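Local coordinates for malonyl CoA-acyl carrier protein transacylase (Synechocystis sp. PCC 6803 substr. Kazusa, PDB 4RR5), which catalyses transfer of the malonyl group from malonyl-CoA to the holo acyl carrier protein, supplying malonyl-ACP for fatty acid biosynthesis, at residues P214-V219 and R245-N250. Residues are numbered along the deposited sequence; the frame is centred on the assembly and turned at random.
Sequences PVLSNV and RETMVN
Leu216, on the short strand 215-217, and Thr247, in helix 244-254, bring the two backbones closest, with their CA atoms 6.6 Å apart. Leu216 reaches from the strand to the helix: CD2 lies 3.8 Å from Thr247 O and, equally near, 3.8 Å from Asn250 CB, one helical turn further on. With chi2 at 66° to CD1, CD2 is roughly anti to CA and is carried out to the helix. Nearer the backbone, Leu216 CB meets Thr247 CG2 at 4.2 Å; the Thr247 side chain also touches Ala85 of strand 83-86. Asn250 offers its CB to the leucine, while its ND2 binds Pro221 O. Strand 83-86, an outer strand of the parallel sheet in this FabD-family acyltransferase, bonds through Val84 to the backbone of Pro214 and Leu216 and runs into the turn that carries Ser88, probably the nucleophile of a GxSxG elbow. Beside this van der Waals contact, a water joins the segments. It donates to Leu216 O and, at 2.8 Å, to Thr247 OG1, and accepts from Asn218 ND2 at 3.2 Å. Thr247 OG1 also bonds to Arg243 O. Asn218 carries the link onward to the elbow: ND2 also bonds to Gly86 O, and OD1 accepts hydrogen bonds from Ser88 N and Gln237 NE2.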
loop_
_atom_site.group_PDB
_atom_site.type_symbol
_atom_site.label_atom_id
_atom_site.label_comp_id
_atom_site.label_asym_id
_atom_site.label_seq_id
_atom_site.Cartn_x
_atom_site.Cartn_y
_atom_site.Cartn_z
ATOM N N PRO A 214 -5.906 -8.296 14.067
ATOM C CA PRO A 214 -4.739 -7.418 14.204
ATOM C C PRO A 214 -4.328 -6.759 12.893
ATOM O O PRO A 214 -4.198 -7.442 11.874
ATOM C CB PRO A 214 -3.635 -8.369 14.691
ATOM C CG PRO A 214 -4.363 -9.455 15.385
ATOM C CD PRO A 214 -5.647 -9.642 14.610
ATOM N N VAL A 215 -4.137 -5.441 12.937
ATOM C CA VAL A 215 -3.565 -4.675 11.839
ATOM C C VAL A 215 -2.105 -4.367 12.132
ATOM O O VAL A 215 -1.792 -3.864 13.215
ATOM C CB VAL A 215 -4.327 -3.346 11.631
ATOM C CG1 VAL A 215 -3.901 -2.654 10.323
ATOM C CG2 VAL A 215 -5.832 -3.583 11.689
ATOM N N LEU A 216 -1.212 -4.661 11.189
ATOM C CA LEU A 216 0.184 -4.229 11.323
ATOM C C LEU A 216 0.451 -3.003 10.449
ATOM O O LEU A 216 0.582 -3.112 9.234
ATOM C CB LEU A 216 1.162 -5.357 10.965
ATOM C CG LEU A 216 1.256 -6.549 11.929
ATOM C CD1 LEU A 216 -0.027 -7.383 11.986
ATOM C CD2 LEU A 216 2.440 -7.426 11.564
ATOM N N SER A 217 0.555 -1.838 11.078
ATOM C CA SER A 217 0.661 -0.594 10.329
ATOM C C SER A 217 2.072 -0.216 9.839
ATOM O O SER A 217 3.080 -0.555 10.463
ATOM C CB SER A 217 0.093 0.525 11.172
ATOM O OG SER A 217 -1.180 0.132 11.647
ATOM N N ASN A 218 2.117 0.508 8.717
ATOM C CA ASN A 218 3.358 0.854 8.036
ATOM C C ASN A 218 4.421 1.512 8.915
ATOM O O ASN A 218 5.600 1.163 8.827
ATOM C CB ASN A 218 3.074 1.795 6.844
ATOM C CG ASN A 218 2.469 1.081 5.637
ATOM O OD1 ASN A 218 2.156 1.722 4.633
ATOM N ND2 ASN A 218 2.288 -0.237 5.734
ATOM N N VAL A 219 4.031 2.492 9.724
ATOM C CA VAL A 219 5.025 3.189 10.543
ATOM C C VAL A 219 5.403 2.415 11.807
ATOM O O VAL A 219 6.414 2.720 12.435
ATOM C CB VAL A 219 4.555 4.600 10.967
ATOM C CG1 VAL A 219 4.460 5.517 9.753
ATOM C CG2 VAL A 219 3.232 4.542 11.745
ATOM N N ARG A 245 9.420 -4.711 5.338
ATOM C CA ARG A 245 10.306 -5.805 5.743
ATOM C C ARG A 245 9.942 -6.299 7.139
ATOM O O ARG A 245 9.670 -7.482 7.337
ATOM C CB ARG A 245 11.775 -5.367 5.698
ATOM C CG ARG A 245 12.762 -6.428 6.210
ATOM C CD ARG A 245 14.226 -5.941 6.245
ATOM N NE ARG A 245 14.441 -4.720 7.030
ATOM C CZ ARG A 245 14.553 -4.670 8.360
ATOM N NH1 ARG A 245 14.451 -5.772 9.093
ATOM N NH2 ARG A 245 14.760 -3.507 8.966
ATOM N N GLU A 246 9.909 -5.374 8.093
ATOM C CA GLU A 246 9.565 -5.685 9.478
ATOM C C GLU A 246 8.138 -6.180 9.602
ATOM O O GLU A 246 7.788 -6.873 10.558
ATOM C CB GLU A 246 9.751 -4.458 10.377
ATOM C CG GLU A 246 11.197 -4.029 10.597
ATOM C CD GLU A 246 11.292 -2.684 11.298
ATOM O OE1 GLU A 246 11.227 -1.647 10.614
ATOM O OE2 GLU A 246 11.417 -2.653 12.539
ATOM N N THR A 247 7.300 -5.809 8.646
ATOM C CA THR A 247 5.916 -6.243 8.704
ATOM C C THR A 247 5.866 -7.751 8.499
ATOM O O THR A 247 5.212 -8.475 9.261
ATOM C CB THR A 247 5.061 -5.519 7.669
ATOM O OG1 THR A 247 4.989 -4.131 8.022
ATOM C CG2 THR A 247 3.668 -6.097 7.657
ATOM N N MET A 248 6.607 -8.214 7.496
ATOM C CA MET A 248 6.661 -9.629 7.154
ATOM C C MET A 248 7.308 -10.485 8.248
ATOM O O MET A 248 6.826 -11.581 8.562
ATOM C CB MET A 248 7.397 -9.803 5.826
ATOM C CG MET A 248 6.623 -9.215 4.672
ATOM S SD MET A 248 7.462 -9.298 3.106
ATOM C CE MET A 248 8.856 -8.203 3.425
ATOM N N VAL A 249 8.391 -9.981 8.829
ATOM C CA VAL A 249 9.064 -10.678 9.917
ATOM C C VAL A 249 8.147 -10.819 11.126
ATOM O O VAL A 249 8.096 -11.887 11.748
ATOM C CB VAL A 249 10.352 -9.952 10.351
ATOM C CG1 VAL A 249 11.056 -10.739 11.443
ATOM C CG2 VAL A 249 11.276 -9.739 9.165
ATOM N N ASN A 250 7.429 -9.743 11.453
ATOM C CA ASN A 250 6.487 -9.750 12.574
ATOM C C ASN A 250 5.382 -10.762 12.375
ATOM O O ASN A 250 4.929 -11.404 13.323
ATOM C CB ASN A 250 5.870 -8.375 12.774
ATOM C CG ASN A 250 6.854 -7.379 13.338
ATOM O OD1 ASN A 250 8.062 -7.627 13.359
ATOM N ND2 ASN A 250 6.348 -6.240 13.795
HETATM O O HOH W 1 2.553 -2.664 7.839
#